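Local coordinates for uncharacterized conserved protein (Staphylococcus epidermidis, PDB 3FRM) that is of unknown function but combines two acetyltransferase-like regions, the second a GNAT domain, and may transfer acetyl or similar groups, at residues N40-Y44 / D56-Q60; S69-S73 / I249-I254; F74-E80 / G244-I249; V99-I105 / G239-F245. One frame throughout, in Å; residues are numbered along the deposited sequence.

Interaction 1 (N40-Y44 / D56-Q60)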
loop_
_atom_site.group_PDB
_atom_site.type_symbol
_atom_site.label_atom_id
_atom_site.label_comp_id
_atom_site.label_asym_id
_atom_site.label_seq_id
_atom_site.Cartn_x
_atom_site.Cartn_y
_atom_site.Cartn_z
ATOM N N ASN A 40 12.516 -2.082 20.645
ATOM C CA ASN A 40 13.270 -1.022 21.282
ATOM C C ASN A 40 12.831 0.371 20.791
ATOM O O ASN A 40 13.340 0.917 19.811
ATOM C CB ASN A 40 14.782 -1.249 21.128
ATOM C CG ASN A 40 15.277 -2.591 21.778
ATOM O OD1 ASN A 40 15.492 -2.656 22.990
ATOM N ND2 ASN A 40 15.512 -3.629 20.956
ATOM N N THR A 41 11.886 0.975 21.481
ATOM C CA THR A 41 11.244 2.125 20.892
ATOM C C THR A 41 10.417 2.883 21.929
ATOM O O THR A 41 10.079 2.354 22.979
ATOM C CB THR A 41 10.348 1.661 19.672
ATOM O OG1 THR A 41 10.062 2.781 18.805
ATOM C CG2 THR A 41 9.063 0.968 20.128
ATOM N N TRP A 42 10.105 4.135 21.614
ATOM C CA TRP A 42 9.221 4.926 22.392
ATOM C C TRP A 42 7.851 4.990 21.688
ATOM O O TRP A 42 7.805 5.285 20.506
ATOM C CB TRP A 42 9.757 6.352 22.451
ATOM C CG TRP A 42 10.752 6.616 23.458
ATOM C CD1 TRP A 42 11.869 5.835 23.775
ATOM C CD2 TRP A 42 10.856 7.804 24.240
ATOM N NE1 TRP A 42 12.616 6.476 24.749
ATOM C CE2 TRP A 42 12.032 7.684 25.040
ATOM C CE3 TRP A 42 10.083 8.953 24.345
ATOM C CZ2 TRP A 42 12.426 8.665 25.946
ATOM C CZ3 TRP A 42 10.484 9.921 25.251
ATOM C CH2 TRP A 42 11.634 9.762 26.049
ATOM N N ILE A 43 6.768 4.732 22.424
ATOM C CA ILE A 43 5.408 4.881 21.916
ATOM C C ILE A 43 4.839 6.148 22.579
ATOM O O ILE A 43 4.560 6.147 23.757
ATOM C CB ILE A 43 4.535 3.694 22.302
ATOM C CG1 ILE A 43 5.246 2.346 22.061
ATOM C CG2 ILE A 43 3.149 3.703 21.577
ATOM C CD1 ILE A 43 5.597 2.065 20.646
ATOM N N TYR A 44 4.662 7.236 21.843
ATOM C CA TYR A 44 4.054 8.425 22.456
ATOM C C TYR A 44 2.554 8.214 22.659
ATOM O O TYR A 44 1.890 7.601 21.826
ATOM C CB TYR A 44 4.254 9.689 21.610
ATOM C CG TYR A 44 5.635 10.317 21.661
ATOM C CD1 TYR A 44 6.089 10.978 22.800
ATOM C CD2 TYR A 44 6.465 10.287 20.566
ATOM C CE1 TYR A 44 7.326 11.556 22.858
ATOM C CE2 TYR A 44 7.754 10.904 20.619
ATOM C CZ TYR A 44 8.156 11.507 21.765
ATOM O OH TYR A 44 9.373 12.096 21.797
ATOM N N ASP A 56 13.947 14.033 24.204
ATOM C CA ASP A 56 13.604 12.614 24.204
ATOM C C ASP A 56 14.592 11.849 23.319
ATOM O O ASP A 56 14.942 10.687 23.584
ATOM C CB ASP A 56 12.178 12.400 23.719
ATOM C CG ASP A 56 11.120 13.066 24.621
ATOM O OD1 ASP A 56 11.387 13.373 25.797
ATOM O OD2 ASP A 56 9.973 13.246 24.153
ATOM N N ILE A 57 15.080 12.518 22.282
ATOM C CA ILE A 57 16.176 11.949 21.494
ATOM C C ILE A 57 17.360 11.625 22.340
ATOM O O ILE A 57 18.001 10.583 22.142
ATOM C CB ILE A 57 16.615 12.878 20.372
ATOM C CG1 ILE A 57 15.765 12.565 19.151
ATOM C CG2 ILE A 57 18.080 12.649 19.981
ATOM C CD1 ILE A 57 15.501 13.768 18.308
ATOM N N GLU A 58 17.658 12.512 23.283
ATOM C CA GLU A 58 18.904 12.392 24.060
ATOM C C GLU A 58 18.828 11.240 25.055
ATOM O O GLU A 58 19.672 10.403 25.055
ATOM C CB GLU A 58 19.246 13.706 24.753
ATOM C CG GLU A 58 19.718 14.802 23.811
ATOM C CD GLU A 58 20.851 14.321 22.889
ATOM O OE1 GLU A 58 21.913 13.843 23.381
ATOM O OE2 GLU A 58 20.671 14.421 21.650
ATOM N N VAL A 59 17.778 11.211 25.860
ATOM C CA VAL A 59 17.368 10.045 26.633
ATOM C C VAL A 59 17.455 8.761 25.861
ATOM O O VAL A 59 18.158 7.873 26.298
ATOM C CB VAL A 59 15.917 10.159 27.240
ATOM C CG1 VAL A 59 15.709 9.035 28.254
ATOM C CG2 VAL A 59 15.770 11.456 27.946
ATOM N N GLN A 60 16.783 8.662 24.713
ATOM C CA GLN A 60 16.731 7.366 23.983
ATOM C C GLN A 60 18.091 6.996 23.480
ATOM O O GLN A 60 18.469 5.833 23.579
ATOM C CB GLN A 60 15.757 7.332 22.806
ATOM C CG GLN A 60 15.417 5.906 22.402
ATOM C CD GLN A 60 14.563 5.814 21.159
ATOM O OE1 GLN A 60 15.064 5.623 20.086
ATOM N NE2 GLN A 60 13.263 5.968 21.304
#
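Tyr-44 and Trp-42, on one strand, both reach Asp-56 of helix 50-66, the tyrosine with its hydroxyl and the tryptophan with its six-membered ring. Followed outward, Asp-56 starts with CB pointing at the strand and lying 3.4 Å from Trp-42 CZ3. Its CG stays beside the backbone N (chi1 -62°), which carries the carboxylate across the end of the indole, Asp-56 CG 3.3 Å from Trp-42 CZ3, with the two planes 39° apart. At the tip the oxygens part company. OD1 passes Trp-42 CZ3 and CH2 and pairs with Arg-24 in a salt bridge; OD2 accepts the hydroxyl of Tyr-44, 2.7 Å from Tyr-44 OH to Asp-56 OD2, through the lone pair turned away from OD1, and lies in the plane of the phenol ring. Farther along the helix Val-59 packs obliquely on the indole, CB 4.0 Å from Trp-42 CZ2, and the extended chain of Gln-60 runs past the pyrrole end in the opposite sense, its OE1 bonded to the backbone N of Ser-73. The contact lies inside the beta-alpha-beta unit formed by strand 41-44, helix 50-66 and strand 72-75, where the helix packs on its own sheet. A buried carboxylate held by both an arginine and a phenol is probably ionised, and these two partners would fix its rotation between the aromatic side chains.

Interaction 2 (S69-S73 / I249-I254)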
loop_
_atom_site.group_PDB
_atom_site.type_symbol
_atom_site.label_atom_id
_atom_site.label_comp_id
_atom_site.label_asym_id
_atom_site.label_seq_id
_atom_site.Cartn_x
_atom_site.Cartn_y
_atom_site.Cartn_z
ATOM N N SER A 69 22.272 -0.959 21.427
ATOM C CA SER A 69 21.287 -0.697 20.392
ATOM C C SER A 69 21.796 0.543 19.625
ATOM O O SER A 69 22.344 1.477 20.237
ATOM C CB SER A 69 19.978 -0.314 21.072
ATOM O OG SER A 69 19.158 -1.448 21.401
ATOM N N TYR A 70 21.652 0.590 18.307
ATOM C CA TYR A 70 22.303 1.679 17.560
ATOM C C TYR A 70 21.353 2.506 16.717
ATOM O O TYR A 70 21.809 3.357 15.940
ATOM C CB TYR A 70 23.475 1.172 16.704
ATOM C CG TYR A 70 24.479 0.377 17.516
ATOM C CD1 TYR A 70 25.266 1.000 18.493
ATOM C CD2 TYR A 70 24.636 -1.002 17.302
ATOM C CE1 TYR A 70 26.169 0.295 19.241
ATOM C CE2 TYR A 70 25.540 -1.732 18.030
ATOM C CZ TYR A 70 26.303 -1.073 18.998
ATOM O OH TYR A 70 27.169 -1.808 19.730
ATOM N N HIS A 71 20.048 2.309 16.911
ATOM C CA HIS A 71 19.066 3.002 16.128
ATOM C C HIS A 71 18.260 3.930 17.036
ATOM O O HIS A 71 18.436 3.930 18.252
ATOM C CB HIS A 71 18.155 1.954 15.541
ATOM C CG HIS A 71 17.316 1.283 16.570
ATOM N ND1 HIS A 71 17.782 0.226 17.326
ATOM C CD2 HIS A 71 16.061 1.560 17.017
ATOM C CE1 HIS A 71 16.826 -0.147 18.169
ATOM N NE2 HIS A 71 15.769 0.641 18.001
ATOM N N LEU A 72 17.302 4.667 16.449
ATOM C CA LEU A 72 16.406 5.496 17.199
ATOM C C LEU A 72 15.002 5.343 16.601
ATOM O O LEU A 72 14.859 5.281 15.385
ATOM C CB LEU A 72 16.829 6.968 17.102
ATOM C CG LEU A 72 18.111 7.520 17.666
ATOM C CD1 LEU A 72 17.996 9.072 17.679
ATOM C CD2 LEU A 72 18.320 7.007 19.071
ATOM N N SER A 73 13.967 5.316 17.437
ATOM C CA SER A 73 12.653 5.200 16.896
ATOM C C SER A 73 11.489 5.640 17.813
ATOM O O SER A 73 11.547 5.467 19.007
ATOM C CB SER A 73 12.470 3.784 16.372
ATOM O OG SER A 73 12.312 2.885 17.413
ATOM N N ILE A 249 8.745 6.927 13.136
ATOM C CA ILE A 249 9.983 7.299 12.497
ATOM C C ILE A 249 11.071 6.384 12.962
ATOM O O ILE A 249 11.003 5.900 14.082
ATOM C CB ILE A 249 10.318 8.768 12.816
ATOM C CG1 ILE A 249 10.433 9.003 14.310
ATOM C CG2 ILE A 249 9.193 9.678 12.282
ATOM C CD1 ILE A 249 11.142 10.331 14.612
ATOM N N LEU A 250 12.098 6.220 12.125
ATOM C CA LEU A 250 13.202 5.297 12.347
ATOM C C LEU A 250 14.468 5.876 11.752
ATOM O O LEU A 250 14.461 6.344 10.608
ATOM C CB LEU A 250 12.903 3.931 11.660
ATOM C CG LEU A 250 14.001 2.826 11.670
ATOM C CD1 LEU A 250 14.416 2.483 13.108
ATOM C CD2 LEU A 250 13.460 1.545 10.993
ATOM N N LYS A 251 15.538 5.871 12.546
ATOM C CA LYS A 251 16.891 6.142 12.086
ATOM C C LYS A 251 17.699 4.911 12.431
ATOM O O LYS A 251 17.869 4.590 13.591
ATOM C CB LYS A 251 17.507 7.340 12.784
ATOM C CG LYS A 251 18.817 7.786 12.156
ATOM C CD LYS A 251 19.308 9.056 12.842
ATOM C CE LYS A 251 20.608 9.573 12.243
ATOM N NZ LYS A 251 20.829 11.003 12.644
ATOM N N GLU A 252 18.189 4.217 11.416
ATOM C CA GLU A 252 18.829 2.929 11.613
ATOM C C GLU A 252 20.186 3.050 12.295
ATOM O O GLU A 252 20.635 2.085 12.914
ATOM C CB GLU A 252 18.928 2.206 10.290
ATOM C CG GLU A 252 17.547 1.794 9.739
ATOM C CD GLU A 252 17.593 1.132 8.344
ATOM O OE1 GLU A 252 16.566 1.232 7.621
ATOM O OE2 GLU A 252 18.623 0.502 7.969
ATOM N N ASN A 253 20.805 4.229 12.243
ATOM C CA ASN A 253 22.105 4.437 12.907
ATOM C C ASN A 253 22.285 5.762 13.623
ATOM O O ASN A 253 22.311 6.823 12.979
ATOM C CB ASN A 253 23.257 4.257 11.920
ATOM C CG ASN A 253 23.277 2.869 11.315
ATOM O OD1 ASN A 253 23.675 1.861 11.949
ATOM N ND2 ASN A 253 22.801 2.788 10.096
ATOM N N ILE A 254 22.473 5.709 14.947
ATOM C CA ILE A 254 22.756 6.925 15.718
ATOM C C ILE A 254 23.991 7.669 15.185
ATOM O O ILE A 254 25.074 7.080 14.891
ATOM C CB ILE A 254 22.917 6.645 17.213
ATOM C CG1 ILE A 254 21.677 5.930 17.742
ATOM C CG2 ILE A 254 23.245 7.953 17.968
ATOM C CD1 ILE A 254 21.720 5.599 19.208
ATOM O OXT ILE A 254 23.906 8.919 15.052
#
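Ile-254 turns CG1 beside its backbone N (chi1 -55°) and then extends fully (chi2 180°), which carries CD1 back over segment 69-73 to Leu-72. Leu-72, with CG likewise on the side of its own N (chi1 -65°), offers CD2, and the two methyls meet 3.7 Å apart, Leu-72 CD2 to Ile-254 CD1, with the side chains crossing at about a right angle. On the way Ile-254 CG1 passes 3.1 Å from Tyr-70 O, the same carbonyl oxygen that accepts the backbone N of Ile-254 at 2.6 Å. The last residue of the chain is therefore held by main chain and side chain together. Next to it the two strands pair antiparallel: Leu-72 and Lys-251 form a hydrogen-bonded pair, 2.9 Å from Leu-72 N to Lys-251 O and 3.0 Å for the reverse bond from Lys-251 N to Leu-72 O. Ser-73 and Leu-250 follow as a non-hydrogen-bonded pair. This is the C-terminal end of strand 241-251, which lies between strands 72-75 and 96-105 in the large mixed sheet. On the face of Ser-73 and Leu-250, Leu-250 CD1 bends in to 4.0 Å from Ser-73 CB, while Ser-73 OG bonds to Thr-41. His-71 CB sits 3.3 Å from Lys-251 O; its imidazole leads away from segment 249-254, and NE2 bonds to Asn-40 O. Lys-251 leads its extended chain away from segment 69-73, NZ reaching Leu-93 O.

Interaction 3 (F74-E80 / G244-I249)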
loop_
_atom_site.group_PDB
_atom_site.type_symbol
_atom_site.label_atom_id
_atom_site.label_comp_id
_atom_site.label_asym_id
_atom_site.label_seq_id
_atom_site.Cartn_x
_atom_site.Cartn_y
_atom_site.Cartn_z
ATOM N N PHE A 74 10.436 6.181 17.211
ATOM C CA PHE A 74 9.300 6.683 17.922
ATOM C C PHE A 74 8.069 6.439 17.099
ATOM O O PHE A 74 8.123 6.468 15.869
ATOM C CB PHE A 74 9.444 8.206 18.136
ATOM C CG PHE A 74 10.791 8.626 18.763
ATOM C CD1 PHE A 74 10.888 8.901 20.112
ATOM C CD2 PHE A 74 11.945 8.711 17.994
ATOM C CE1 PHE A 74 12.132 9.288 20.693
ATOM C CE2 PHE A 74 13.188 9.069 18.576
ATOM C CZ PHE A 74 13.268 9.371 19.912
ATOM N N SER A 75 6.962 6.172 17.797
ATOM C CA SER A 75 5.617 6.211 17.255
ATOM C C SER A 75 4.958 7.395 17.869
ATOM O O SER A 75 5.216 7.665 19.030
ATOM C CB SER A 75 4.805 5.048 17.752
ATOM O OG SER A 75 5.389 3.928 17.266
ATOM N N PHE A 76 4.024 7.998 17.134
ATOM C CA PHE A 76 3.302 9.137 17.621
ATOM C C PHE A 76 1.855 8.748 17.965
ATOM O O PHE A 76 1.458 7.595 17.828
ATOM C CB PHE A 76 3.433 10.311 16.623
ATOM C CG PHE A 76 4.818 10.886 16.558
ATOM C CD1 PHE A 76 5.214 11.849 17.434
ATOM C CD2 PHE A 76 5.736 10.430 15.631
ATOM C CE1 PHE A 76 6.537 12.367 17.392
ATOM C CE2 PHE A 76 7.018 10.915 15.575
ATOM C CZ PHE A 76 7.431 11.896 16.464
ATOM N N PRO A 77 1.064 9.695 18.466
ATOM C CA PRO A 77 -0.249 9.258 18.973
ATOM C C PRO A 77 -1.183 8.773 17.861
ATOM O O PRO A 77 -1.151 9.267 16.741
ATOM C CB PRO A 77 -0.805 10.516 19.601
ATOM C CG PRO A 77 0.540 11.332 19.960
ATOM C CD PRO A 77 1.404 11.091 18.810
ATOM N N ALA A 78 -1.984 7.786 18.165
ATOM C CA ALA A 78 -3.078 7.371 17.259
ATOM C C ALA A 78 -3.842 8.522 16.613
ATOM O O ALA A 78 -4.313 9.429 17.288
ATOM C CB ALA A 78 -4.025 6.475 17.986
ATOM N N ASN A 79 -3.897 8.492 15.287
ATOM C CA ASN A 79 -4.697 9.435 14.557
ATOM C C ASN A 79 -4.285 10.896 14.757
ATOM O O ASN A 79 -5.083 11.786 14.595
ATOM C CB ASN A 79 -6.161 9.246 14.924
ATOM C CG ASN A 79 -6.562 7.818 14.781
ATOM O OD1 ASN A 79 -6.471 7.273 13.709
ATOM N ND2 ASN A 79 -6.907 7.179 15.867
ATOM N N GLU A 80 -3.032 11.133 15.082
ATOM C CA GLU A 80 -2.545 12.511 15.138
ATOM C C GLU A 80 -1.482 12.802 14.072
ATOM O O GLU A 80 -0.536 12.052 13.968
ATOM C CB GLU A 80 -2.013 12.792 16.541
ATOM C CG GLU A 80 -3.180 13.009 17.550
ATOM C CD GLU A 80 -2.713 13.278 18.970
ATOM O OE1 GLU A 80 -1.791 14.098 19.185
ATOM O OE2 GLU A 80 -3.278 12.659 19.897
ATOM N N GLY A 244 -7.591 3.516 11.574
ATOM C CA GLY A 244 -6.822 4.589 12.151
ATOM C C GLY A 244 -5.348 4.409 11.832
ATOM O O GLY A 244 -4.958 3.374 11.320
ATOM N N PHE A 245 -4.555 5.434 12.111
ATOM C CA PHE A 245 -3.133 5.386 11.754
ATOM C C PHE A 245 -2.237 5.837 12.877
ATOM O O PHE A 245 -2.705 6.435 13.823
ATOM C CB PHE A 245 -2.882 6.288 10.531
ATOM C CG PHE A 245 -3.199 7.743 10.774
ATOM C CD1 PHE A 245 -2.177 8.647 11.150
ATOM C CD2 PHE A 245 -4.513 8.200 10.649
ATOM C CE1 PHE A 245 -2.469 9.997 11.400
ATOM C CE2 PHE A 245 -4.827 9.550 10.873
ATOM C CZ PHE A 245 -3.790 10.464 11.248
ATOM N N LYS A 246 -0.949 5.540 12.765
ATOM C CA LYS A 246 0.096 6.196 13.583
ATOM C C LYS A 246 1.240 6.562 12.679
ATOM O O LYS A 246 1.684 5.716 11.878
ATOM C CB LYS A 246 0.678 5.195 14.585
ATOM C CG LYS A 246 -0.114 4.992 15.845
ATOM C CD LYS A 246 0.781 4.405 16.985
ATOM C CE LYS A 246 -0.121 4.316 18.222
ATOM N NZ LYS A 246 0.463 3.848 19.502
ATOM N N TYR A 247 1.771 7.771 12.837
ATOM C CA TYR A 247 3.085 8.123 12.315
ATOM C C TYR A 247 4.185 7.435 13.142
ATOM O O TYR A 247 4.036 7.250 14.340
ATOM C CB TYR A 247 3.311 9.662 12.298
ATOM C CG TYR A 247 2.684 10.215 11.086
ATOM C CD1 TYR A 247 3.346 10.225 9.869
ATOM C CD2 TYR A 247 1.352 10.626 11.124
ATOM C CE1 TYR A 247 2.697 10.644 8.697
ATOM C CE2 TYR A 247 0.709 11.058 10.000
ATOM C CZ TYR A 247 1.354 11.079 8.783
ATOM O OH TYR A 247 0.610 11.508 7.676
ATOM N N HIS A 248 5.296 7.107 12.504
ATOM C CA HIS A 248 6.383 6.439 13.161
ATOM C C HIS A 248 7.687 6.746 12.391
ATOM O O HIS A 248 7.722 6.896 11.165
ATOM C CB HIS A 248 6.122 4.921 13.338
ATOM C CG HIS A 248 6.592 4.095 12.190
ATOM N ND1 HIS A 248 5.783 3.786 11.116
ATOM C CD2 HIS A 248 7.808 3.564 11.914
ATOM C CE1 HIS A 248 6.476 3.091 10.230
ATOM N NE2 HIS A 248 7.702 2.932 10.696
ATOM N N ILE A 249 8.745 6.927 13.136
ATOM C CA ILE A 249 9.983 7.299 12.497
ATOM C C ILE A 249 11.071 6.384 12.962
ATOM O O ILE A 249 11.003 5.900 14.082
ATOM C CB ILE A 249 10.318 8.768 12.816
ATOM C CG1 ILE A 249 10.433 9.003 14.310
ATOM C CG2 ILE A 249 9.193 9.678 12.282
ATOM C CD1 ILE A 249 11.142 10.331 14.612
HETATM O O HOH W 1 2.166 5.921 19.678
HETATM O O HOH W 2 0.601 9.667 14.733
#
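Water 2 is gripped by three backbone groups: it donates to Pro-77 O (2.7 Å) and Glu-80 O and accepts the N-H of Tyr-247, bridging strand 241-251 to the type II turn at Pro-77 to Glu-80. Beside it Asn-79 clasps Phe-245 twice. The backbone N of Asn-79 reaches Phe-245 O at 2.8 Å, nearly straight at 170°, and Asn-79 OD1 accepts Phe-245 N from above its carbonyl plane, 39° out of it. Because Phe-245 CG stands between its own N and carbonyl carbon (chi1 62°), the ring lies against the turn and takes Asn-79 CA over one face, 3.8 Å from the centroid. At the other end of the contact the segments form an ordinary antiparallel ladder, Phe-74 with Ile-249 as a hydrogen-bonded pair and Ser-75 with His-248 as a non-hydrogen-bonded one; Phe-76 N still bonds to Tyr-247 O before the chain reaches the turn. Ile-249 touches two phenylalanines, its CD1 3.8 Å from Phe-74 CD2 and its CG1 4.1 Å from Phe-76 CE2. Extended Lys-246 lays CD 3.4 Å from Phe-76 O, and water 1 links its NZ to that oxygen. Tyr-247 OH bonds to His-201 of the second subunit.

Interaction 4 (V99-I105 / G239-F245)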
loop_
_atom_site.group_PDB
_atom_site.type_symbol
_atom_site.label_atom_id
_atom_site.label_comp_id
_atom_site.label_asym_id
_atom_site.label_seq_id
_atom_site.Cartn_x
_atom_site.Cartn_y
_atom_site.Cartn_z
ATOM N N VAL A 99 3.905 5.385 8.205
ATOM C CA VAL A 99 2.604 5.327 8.835
ATOM C C VAL A 99 2.245 3.867 9.111
ATOM O O VAL A 99 2.410 2.969 8.241
ATOM C CB VAL A 99 1.576 5.973 7.921
ATOM C CG1 VAL A 99 0.129 5.783 8.442
ATOM C CG2 VAL A 99 1.866 7.478 7.795
ATOM N N LEU A 100 1.806 3.598 10.340
ATOM C CA LEU A 100 1.220 2.298 10.673
ATOM C C LEU A 100 -0.245 2.477 10.498
ATOM O O LEU A 100 -0.763 3.537 10.827
ATOM C CB LEU A 100 1.472 1.950 12.126
ATOM C CG LEU A 100 2.754 1.245 12.594
ATOM C CD1 LEU A 100 3.827 0.931 11.494
ATOM C CD2 LEU A 100 3.343 2.041 13.768
ATOM N N GLU A 101 -0.912 1.449 9.994
ATOM C CA GLU A 101 -2.367 1.453 9.793
ATOM C C GLU A 101 -3.003 0.292 10.536
ATOM O O GLU A 101 -2.549 -0.874 10.397
ATOM C CB GLU A 101 -2.680 1.251 8.328
ATOM C CG GLU A 101 -2.536 2.501 7.532
ATOM C CD GLU A 101 -2.479 2.269 6.018
ATOM O OE1 GLU A 101 -2.495 3.294 5.279
ATOM O OE2 GLU A 101 -2.438 1.089 5.561
ATOM N N LEU A 102 -4.017 0.602 11.335
ATOM C CA LEU A 102 -4.739 -0.437 12.029
ATOM C C LEU A 102 -5.933 -0.949 11.190
ATOM O O LEU A 102 -6.814 -0.158 10.820
ATOM C CB LEU A 102 -5.244 0.080 13.375
ATOM C CG LEU A 102 -6.109 -0.908 14.181
ATOM C CD1 LEU A 102 -5.248 -2.080 14.746
ATOM C CD2 LEU A 102 -6.833 -0.162 15.345
ATOM N N TYR A 103 -5.938 -2.254 10.882
ATOM C CA TYR A 103 -7.087 -2.932 10.213
ATOM C C TYR A 103 -7.851 -3.866 11.117
ATOM O O TYR A 103 -7.286 -4.570 11.951
ATOM C CB TYR A 103 -6.645 -3.683 8.942
ATOM C CG TYR A 103 -6.138 -2.734 7.895
ATOM C CD1 TYR A 103 -7.011 -2.060 7.059
ATOM C CD2 TYR A 103 -4.791 -2.397 7.830
ATOM C CE1 TYR A 103 -6.558 -1.145 6.131
ATOM C CE2 TYR A 103 -4.319 -1.493 6.894
ATOM C CZ TYR A 103 -5.208 -0.880 6.039
ATOM O OH TYR A 103 -4.750 0.049 5.114
ATOM N N VAL A 104 -9.164 -3.896 10.931
ATOM C CA VAL A 104 -9.995 -4.694 11.804
ATOM C C VAL A 104 -10.989 -5.481 10.979
ATOM O O VAL A 104 -11.417 -5.007 9.943
ATOM C CB VAL A 104 -10.715 -3.772 12.813
ATOM C CG1 VAL A 104 -11.962 -3.136 12.181
ATOM C CG2 VAL A 104 -11.164 -4.548 14.009
ATOM N N ILE A 105 -11.368 -6.674 11.440
ATOM C CA ILE A 105 -12.425 -7.436 10.805
ATOM C C ILE A 105 -13.167 -8.334 11.818
ATOM O O ILE A 105 -12.597 -8.708 12.836
ATOM C CB ILE A 105 -11.904 -8.239 9.605
ATOM C CG1 ILE A 105 -13.114 -8.624 8.721
ATOM C CG2 ILE A 105 -11.119 -9.450 10.087
ATOM C CD1 ILE A 105 -12.822 -9.397 7.407
ATOM N N GLY A 239 -11.777 -7.826 2.989
ATOM C CA GLY A 239 -12.843 -7.244 3.786
ATOM C C GLY A 239 -12.418 -6.466 5.038
ATOM O O GLY A 239 -13.290 -5.953 5.765
ATOM N N TYR A 240 -11.110 -6.375 5.309
ATOM C CA TYR A 240 -10.658 -5.709 6.529
ATOM C C TYR A 240 -11.069 -4.271 6.441
ATOM O O TYR A 240 -11.012 -3.701 5.357
ATOM C CB TYR A 240 -9.127 -5.748 6.675
ATOM C CG TYR A 240 -8.616 -6.997 7.334
ATOM C CD1 TYR A 240 -8.412 -7.037 8.690
ATOM C CD2 TYR A 240 -8.379 -8.166 6.590
ATOM C CE1 TYR A 240 -7.999 -8.205 9.298
ATOM C CE2 TYR A 240 -7.923 -9.340 7.191
ATOM C CZ TYR A 240 -7.729 -9.334 8.548
ATOM O OH TYR A 240 -7.261 -10.449 9.189
ATOM N N VAL A 241 -11.524 -3.699 7.558
ATOM C CA VAL A 241 -11.825 -2.288 7.635
ATOM C C VAL A 241 -10.725 -1.471 8.321
ATOM O O VAL A 241 -10.208 -1.809 9.364
ATOM C CB VAL A 241 -13.318 -1.965 8.109
ATOM C CG1 VAL A 241 -14.242 -3.217 8.223
ATOM C CG2 VAL A 241 -13.387 -0.957 9.328
ATOM N N TYR A 242 -10.307 -0.431 7.631
ATOM C CA TYR A 242 -9.353 0.521 8.074
ATOM C C TYR A 242 -9.890 1.236 9.287
ATOM O O TYR A 242 -11.036 1.750 9.251
ATOM C CB TYR A 242 -9.148 1.538 6.960
ATOM C CG TYR A 242 -8.220 2.697 7.318
ATOM C CD1 TYR A 242 -6.844 2.520 7.318
ATOM C CD2 TYR A 242 -8.729 3.927 7.657
ATOM C CE1 TYR A 242 -5.962 3.560 7.623
ATOM C CE2 TYR A 242 -7.881 4.993 7.978
ATOM C CZ TYR A 242 -6.500 4.799 7.942
ATOM O OH TYR A 242 -5.665 5.830 8.228
ATOM N N GLN A 243 -9.070 1.303 10.341
ATOM C CA GLN A 243 -9.484 1.929 11.601
ATOM C C GLN A 243 -8.436 2.802 12.317
ATOM O O GLN A 243 -8.370 2.762 13.554
ATOM C CB GLN A 243 -9.871 0.824 12.583
ATOM C CG GLN A 243 -10.657 1.327 13.799
ATOM C CD GLN A 243 -11.856 0.482 14.019
ATOM O OE1 GLN A 243 -12.638 0.282 13.092
ATOM N NE2 GLN A 243 -12.016 -0.043 15.234
ATOM N N GLY A 244 -7.591 3.516 11.574
ATOM C CA GLY A 244 -6.822 4.589 12.151
ATOM C C GLY A 244 -5.348 4.409 11.832
ATOM O O GLY A 244 -4.958 3.374 11.320
ATOM N N PHE A 245 -4.555 5.434 12.111
ATOM C CA PHE A 245 -3.133 5.386 11.754
ATOM C C PHE A 245 -2.237 5.837 12.877
ATOM O O PHE A 245 -2.705 6.435 13.823
ATOM C CB PHE A 245 -2.882 6.288 10.531
ATOM C CG PHE A 245 -3.199 7.743 10.774
ATOM C CD1 PHE A 245 -2.177 8.647 11.150
ATOM C CD2 PHE A 245 -4.513 8.200 10.649
ATOM C CE1 PHE A 245 -2.469 9.997 11.400
ATOM C CE2 PHE A 245 -4.827 9.550 10.873
ATOM C CZ PHE A 245 -3.790 10.464 11.248
#
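Tyr-103 and Tyr-242 meet in an offset edge-to-face pair, the edge of Tyr-242 directed at the face of Tyr-103, centroids 5.8 Å apart and planes at 63°. The same edge of Tyr-242 takes Glu-101, whose CG lies in the ring plane 3.6 Å from Tyr-242 CE1. With CG of Tyr-242 opposite its backbone N (chi1 176°), the ring leans forward along its own strand, and Gly-244 N sits over the centre of one face. At the end of strand 96-105, Ile-105 sets CG2 over the Tyr-240 ring, 3.9 Å from its centroid. Val-104 and Val-241 make a hydrogen-bonded antiparallel pair on the face opposite Tyr-103 and Tyr-242, Val-104 CG1 to Val-241 CG2 3.9 Å. Between Glu-101 and Tyr-103 the register slips by one residue; at this beta bulge the N and O of Leu-102 bond to two successive residues, N to Gly-244 O (2.9 Å) and O to Gln-243 N (2.7 Å). Strand 241-251 starts just after a Schellman motif at Gly-239, which closes helix 232-237, and so joins the GNAT region to strand 96-105 of the first half. Farther out, Leu-236 and Arg-237 of the second subunit pack on Tyr-103 and Tyr-242.

How the interactions relate
Strand 241-251 runs through interactions 2, 3 and 4, with strand 72-75 along one edge and strand 96-105 along the other, so that one long strand ties the two halves of the sheet; interaction 4 takes the start of the latter pairing. Interaction 1 differs in kind, a helix packed on a strand, buried, and held by side chains around one carboxylate. The other three are backbone ladders, each only partly buried. Interaction 2 ends at the exposed C-terminus, interaction 3 adds a turn bridged by water, and interaction 4 a bulge with aromatic packing; the last two also touch the second subunit. Backbone bonds of Trp-42 and Tyr-44 to Ser-75 join interactions 1 and 3, and Lys-246 O bonds to Leu-100 N between interactions 3 and 4.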